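Local coordinates for protein 4-alpha-glucanotransferase (Aquifex aeolicus, PDB 1TZ7) that is an amylomaltase, or disproportionating enzyme, a member of the 4-alpha-glucanotransferase family built around a parallel beta barrel, at residues A[304-316]-A[327-339]. Numbering follows the deposited sequence.
Sequences RLDHFRGFEAYWE and GRWVKAPGKTLFK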
loop_
_atom_site.group_PDB
_atom_site.type_symbol
_atom_site.label_atom_id
_atom_site.label_comp_id
_atom_site.label_asym_id
_atom_site.label_seq_id
_atom_site.Cartn_x
_atom_site.Cartn_y
_atom_site.Cartn_z
ATOM N N ARG A 304 -3.349 6.795 -2.841
ATOM C CA ARG A 304 -4.195 5.928 -3.639
ATOM C C ARG A 304 -5.252 5.293 -2.758
ATOM O O ARG A 304 -4.933 4.607 -1.789
ATOM C CB ARG A 304 -3.357 4.844 -4.319
ATOM C CG ARG A 304 -4.017 4.239 -5.546
ATOM C CD ARG A 304 -3.374 2.950 -6.019
ATOM N NE ARG A 304 -4.024 1.775 -5.444
ATOM C CZ ARG A 304 -3.822 0.529 -5.854
ATOM N NH1 ARG A 304 -4.462 -0.475 -5.264
ATOM N NH2 ARG A 304 -2.976 0.279 -6.853
ATOM N N LEU A 305 -6.516 5.531 -3.094
ATOM C CA LEU A 305 -7.621 5.074 -2.275
ATOM C C LEU A 305 -8.084 3.697 -2.725
ATOM O O LEU A 305 -8.860 3.556 -3.688
ATOM C CB LEU A 305 -8.770 6.074 -2.324
ATOM C CG LEU A 305 -8.426 7.484 -1.801
ATOM C CD1 LEU A 305 -9.585 8.425 -2.016
ATOM C CD2 LEU A 305 -8.033 7.442 -0.311
ATOM N N ASP A 306 -7.592 2.683 -2.028
ATOM C CA ASP A 306 -7.959 1.303 -2.278
ATOM C C ASP A 306 -9.485 1.101 -2.183
ATOM O O ASP A 306 -10.126 1.588 -1.262
ATOM C CB ASP A 306 -7.241 0.402 -1.269
ATOM C CG ASP A 306 -7.660 -1.034 -1.367
ATOM O OD1 ASP A 306 -7.359 -1.676 -2.399
ATOM O OD2 ASP A 306 -8.290 -1.620 -0.448
ATOM N N HIS A 307 -10.041 0.379 -3.154
ATOM C CA HIS A 307 -11.477 0.106 -3.206
ATOM C C HIS A 307 -12.303 1.410 -3.095
ATOM O O HIS A 307 -13.215 1.520 -2.260
ATOM C CB HIS A 307 -11.884 -0.885 -2.102
ATOM C CG HIS A 307 -13.232 -1.492 -2.317
ATOM N ND1 HIS A 307 -13.618 -2.031 -3.527
ATOM C CD2 HIS A 307 -14.295 -1.632 -1.487
ATOM C CE1 HIS A 307 -14.856 -2.485 -3.431
ATOM N NE2 HIS A 307 -15.290 -2.257 -2.204
ATOM N N PHE A 308 -11.973 2.382 -3.945
ATOM C CA PHE A 308 -12.622 3.695 -3.920
ATOM C C PHE A 308 -14.156 3.588 -3.986
ATOM O O PHE A 308 -14.857 4.380 -3.387
ATOM C CB PHE A 308 -12.118 4.560 -5.081
ATOM C CG PHE A 308 -12.804 5.887 -5.187
ATOM C CD1 PHE A 308 -12.359 6.974 -4.447
ATOM C CD2 PHE A 308 -13.909 6.053 -6.019
ATOM C CE1 PHE A 308 -12.995 8.203 -4.536
ATOM C CE2 PHE A 308 -14.551 7.292 -6.109
ATOM C CZ PHE A 308 -14.091 8.360 -5.369
ATOM N N ARG A 309 -14.659 2.600 -4.719
ATOM C CA ARG A 309 -16.101 2.464 -4.925
ATOM C C ARG A 309 -16.847 2.241 -3.594
ATOM O O ARG A 309 -18.047 2.496 -3.496
ATOM C CB ARG A 309 -16.398 1.317 -5.902
ATOM C CG ARG A 309 -16.265 -0.084 -5.297
ATOM C CD ARG A 309 -17.580 -0.694 -4.852
ATOM N NE ARG A 309 -18.544 -0.800 -5.957
ATOM C CZ ARG A 309 -19.692 -0.106 -6.034
ATOM N NH1 ARG A 309 -20.493 -0.268 -7.075
ATOM N NH2 ARG A 309 -20.032 0.750 -5.075
ATOM N N GLY A 310 -16.123 1.767 -2.579
ATOM C CA GLY A 310 -16.687 1.580 -1.250
ATOM C C GLY A 310 -17.164 2.871 -0.576
ATOM O O GLY A 310 -17.949 2.825 0.365
ATOM N N PHE A 311 -16.682 4.018 -1.055
ATOM C CA PHE A 311 -17.105 5.313 -0.513
ATOM C C PHE A 311 -18.491 5.706 -1.041
ATOM O O PHE A 311 -19.173 6.539 -0.452
ATOM C CB PHE A 311 -16.082 6.398 -0.857
ATOM C CG PHE A 311 -14.741 6.211 -0.180
ATOM C CD1 PHE A 311 -13.585 6.052 -0.932
ATOM C CD2 PHE A 311 -14.641 6.198 1.207
ATOM C CE1 PHE A 311 -12.354 5.882 -0.314
ATOM C CE2 PHE A 311 -13.410 6.025 1.825
ATOM C CZ PHE A 311 -12.267 5.869 1.059
ATOM N N GLU A 312 -18.896 5.095 -2.152
ATOM C CA GLU A 312 -20.260 5.256 -2.669
ATOM C C GLU A 312 -21.187 4.186 -2.100
ATOM O O GLU A 312 -22.277 4.486 -1.633
ATOM C CB GLU A 312 -20.258 5.179 -4.204
ATOM C CG GLU A 312 -21.588 5.569 -4.850
ATOM C CD GLU A 312 -22.563 4.399 -4.950
ATOM O OE1 GLU A 312 -23.788 4.623 -4.796
ATOM O OE2 GLU A 312 -22.107 3.261 -5.178
ATOM N N ALA A 313 -20.743 2.935 -2.159
ATOM C CA ALA A 313 -21.478 1.816 -1.565
ATOM C C ALA A 313 -20.539 0.629 -1.356
ATOM O O ALA A 313 -19.645 0.387 -2.163
ATOM C CB ALA A 313 -22.652 1.413 -2.461
ATOM N N TYR A 314 -20.747 -0.107 -0.268
ATOM C CA TYR A 314 -19.867 -1.219 0.077
ATOM C C TYR A 314 -20.648 -2.512 0.278
ATOM O O TYR A 314 -21.810 -2.497 0.693
ATOM C CB TYR A 314 -19.056 -0.891 1.335
ATOM C CG TYR A 314 -19.882 -0.762 2.593
ATOM C CD1 TYR A 314 -20.045 -1.842 3.453
ATOM C CD2 TYR A 314 -20.492 0.446 2.929
ATOM C CE1 TYR A 314 -20.795 -1.729 4.608
ATOM C CE2 TYR A 314 -21.245 0.570 4.082
ATOM C CZ TYR A 314 -21.395 -0.522 4.920
ATOM O OH TYR A 314 -22.142 -0.410 6.068
ATOM N N TRP A 315 -19.999 -3.628 -0.021
ATOM C CA TRP A 315 -20.612 -4.934 0.118
ATOM C C TRP A 315 -20.524 -5.401 1.578
ATOM O O TRP A 315 -19.438 -5.476 2.156
ATOM C CB TRP A 315 -19.925 -5.937 -0.812
ATOM C CG TRP A 315 -20.618 -7.268 -0.903
ATOM C CD1 TRP A 315 -20.168 -8.458 -0.413
ATOM C CD2 TRP A 315 -21.875 -7.545 -1.533
ATOM N NE1 TRP A 315 -21.068 -9.457 -0.695
ATOM C CE2 TRP A 315 -22.127 -8.924 -1.382
ATOM C CE3 TRP A 315 -22.821 -6.766 -2.212
ATOM C CZ2 TRP A 315 -23.279 -9.537 -1.880
ATOM C CZ3 TRP A 315 -23.969 -7.384 -2.707
ATOM C CH2 TRP A 315 -24.182 -8.749 -2.537
ATOM N N GLU A 316 -21.678 -5.704 2.155
ATOM C CA GLU A 316 -21.788 -6.027 3.572
ATOM C C GLU A 316 -22.430 -7.416 3.747
ATOM O O GLU A 316 -23.557 -7.634 3.324
ATOM C CB GLU A 316 -22.652 -4.975 4.262
ATOM C CG GLU A 316 -22.832 -5.176 5.748
ATOM C CD GLU A 316 -23.749 -4.137 6.364
ATOM O OE1 GLU A 316 -23.254 -3.060 6.762
ATOM O OE2 GLU A 316 -24.964 -4.395 6.445
ATOM N N GLY A 327 -24.615 -11.227 0.835
ATOM C CA GLY A 327 -24.432 -9.860 1.291
ATOM C C GLY A 327 -25.410 -8.896 0.640
ATOM O O GLY A 327 -26.406 -9.309 0.042
ATOM N N ARG A 328 -25.121 -7.605 0.763
ATOM C CA ARG A 328 -25.905 -6.570 0.096
ATOM C C ARG A 328 -25.103 -5.286 -0.037
ATOM O O ARG A 328 -24.176 -5.042 0.724
ATOM C CB ARG A 328 -27.191 -6.291 0.869
ATOM C CG ARG A 328 -26.972 -5.938 2.345
ATOM C CD ARG A 328 -28.061 -5.030 2.935
ATOM N NE ARG A 328 -28.438 -5.454 4.215
ATOM C CZ ARG A 328 -28.076 -4.955 5.395
ATOM N NH1 ARG A 328 -27.356 -3.839 5.562
ATOM N NH2 ARG A 328 -28.536 -5.579 6.438
ATOM N N TRP A 329 -25.467 -4.466 -1.008
ATOM C CA TRP A 329 -24.839 -3.173 -1.184
ATOM C C TRP A 329 -25.441 -2.161 -0.214
ATOM O O TRP A 329 -26.652 -1.983 -0.163
ATOM C CB TRP A 329 -24.998 -2.691 -2.622
ATOM C CG TRP A 329 -24.101 -3.415 -3.599
ATOM C CD1 TRP A 329 -24.487 -4.291 -4.578
ATOM C CD2 TRP A 329 -22.674 -3.327 -3.684
ATOM N NE1 TRP A 329 -23.386 -4.748 -5.265
ATOM C CE2 TRP A 329 -22.260 -4.172 -4.736
ATOM C CE3 TRP A 329 -21.696 -2.617 -2.975
ATOM C CZ2 TRP A 329 -20.917 -4.323 -5.095
ATOM C CZ3 TRP A 329 -20.360 -2.772 -3.336
ATOM C CH2 TRP A 329 -19.989 -3.619 -4.385
ATOM N N VAL A 330 -24.577 -1.510 0.557
ATOM C CA VAL A 330 -25.001 -0.497 1.513
ATOM C C VAL A 330 -24.354 0.844 1.173
ATOM O O VAL A 330 -23.129 0.942 1.063
ATOM C CB VAL A 330 -24.607 -0.887 2.950
ATOM C CG1 VAL A 330 -25.087 0.169 3.946
ATOM C CG2 VAL A 330 -25.172 -2.265 3.307
ATOM N N LYS A 331 -25.181 1.874 1.010
ATOM C CA LYS A 331 -24.696 3.200 0.620
ATOM C C LYS A 331 -23.845 3.810 1.726
ATOM O O LYS A 331 -24.203 3.751 2.897
ATOM C CB LYS A 331 -25.875 4.129 0.294
ATOM C CG LYS A 331 -26.704 3.689 -0.926
ATOM C CD LYS A 331 -25.990 4.010 -2.238
ATOM C CE LYS A 331 -26.821 3.581 -3.451
ATOM N NZ LYS A 331 -25.985 2.944 -4.513
ATOM N N ALA A 332 -22.705 4.383 1.337
ATOM C CA ALA A 332 -21.856 5.148 2.248
ATOM C C ALA A 332 -21.878 6.639 1.849
ATOM O O ALA A 332 -22.193 6.971 0.716
ATOM C CB ALA A 332 -20.419 4.605 2.203
ATOM N N PRO A 333 -21.537 7.523 2.786
ATOM C CA PRO A 333 -21.688 8.968 2.577
ATOM C C PRO A 333 -20.463 9.601 1.897
ATOM O O PRO A 333 -19.832 10.484 2.467
ATOM C CB PRO A 333 -21.846 9.497 3.999
ATOM C CG PRO A 333 -20.995 8.570 4.837
ATOM C CD PRO A 333 -20.986 7.217 4.119
ATOM N N GLY A 334 -20.148 9.147 0.689
ATOM C CA GLY A 334 -18.945 9.564 -0.003
ATOM C C GLY A 334 -18.958 11.039 -0.353
ATOM O O GLY A 334 -17.935 11.716 -0.244
ATOM N N LYS A 335 -20.115 11.539 -0.775
ATOM C CA LYS A 335 -20.253 12.948 -1.143
ATOM C C LYS A 335 -19.918 13.861 0.044
ATOM O O LYS A 335 -19.189 14.836 -0.100
ATOM C CB LYS A 335 -21.674 13.238 -1.645
ATOM C CG LYS A 335 -21.849 13.073 -3.171
ATOM C CD LYS A 335 -22.687 11.838 -3.521
ATOM C CE LYS A 335 -24.177 12.144 -3.495
ATOM N NZ LYS A 335 -24.636 12.762 -4.769
ATOM N N THR A 336 -20.451 13.528 1.215
ATOM C CA THR A 336 -20.212 14.324 2.422
ATOM C C THR A 336 -18.769 14.191 2.901
ATOM O O THR A 336 -18.166 15.164 3.344
ATOM C CB THR A 336 -21.189 13.907 3.559
ATOM O OG1 THR A 336 -21.831 12.675 3.233
ATOM C CG2 THR A 336 -22.329 14.886 3.675
ATOM N N LEU A 337 -18.221 12.982 2.805
ATOM C CA LEU A 337 -16.861 12.716 3.264
ATOM C C LEU A 337 -15.845 13.494 2.450
ATOM O O LEU A 337 -14.938 14.107 2.998
ATOM C CB LEU A 337 -16.545 11.217 3.172
ATOM C CG LEU A 337 -15.060 10.843 3.291
ATOM C CD1 LEU A 337 -14.536 11.182 4.663
ATOM C CD2 LEU A 337 -14.846 9.370 2.984
ATOM N N PHE A 338 -15.983 13.456 1.138
ATOM C CA PHE A 338 -14.965 14.016 0.279
ATOM C C PHE A 338 -15.092 15.540 0.169
ATOM O O PHE A 338 -14.111 16.220 -0.078
ATOM C CB PHE A 338 -14.987 13.353 -1.095
ATOM C CG PHE A 338 -14.221 12.062 -1.143
ATOM C CD1 PHE A 338 -14.882 10.846 -1.153
ATOM C CD2 PHE A 338 -12.836 12.065 -1.155
ATOM C CE1 PHE A 338 -14.171 9.660 -1.186
ATOM C CE2 PHE A 338 -12.129 10.885 -1.187
ATOM C CZ PHE A 338 -12.796 9.684 -1.202
ATOM N N LYS A 339 -16.299 16.064 0.376
ATOM C CA LYS A 339 -16.492 17.517 0.481
ATOM C C LYS A 339 -15.665 18.074 1.640
ATOM O O LYS A 339 -15.016 19.116 1.511
ATOM C CB LYS A 339 -17.970 17.861 0.683
ATOM C CG LYS A 339 -18.265 19.381 0.668
ATOM C CD LYS A 339 -19.757 19.672 0.509
ATOM C CE LYS A 339 -20.019 21.144 0.141
ATOM N NZ LYS A 339 -18.878 22.031 0.479
#
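Y314 and V330 form a hydrogen-bonded antiparallel pair, Y314 N to V330 O and V330 N to Y314 O each at 2.9 Å. E316 and R328 repeat the exchange, N to O each way, and A332 N donates to E312 O, all at 3.0 Å. E316 divides its oxygens: OE2 meets R328 NH1 at 2.6 Å, whereas OE1 accepts from Y314 OH at 3.0 Å and forms a salt bridge with K246, whose NZ also hydrogen-bonds Y314 OH. CG between N and the carbonyl carbon (chi1 66°) lays the Y314 ring alongside V330, whose CB sits over its face. These strands form a beta hairpin at the edge of a four-stranded antiparallel sheet, re-entered after barrel strand 302-305. E312 does likewise, OE1 using its syn lone pair for K331 NZ at 2.8 Å, OE2 meeting R309 NH2 at a longer 3.3 Å. The R309 guanidinium lies off-centre over W329, CZ 4.2 Å from the six-membered ring's centroid, with NH2 bound to A313 O and NE to F357 O. W315 turns its edge to the opposite face of W329, planes 68° apart; its NE1 bonds A324 O. Flanking the hairpin, F338 points its edge at the F311 face, planes 89° apart.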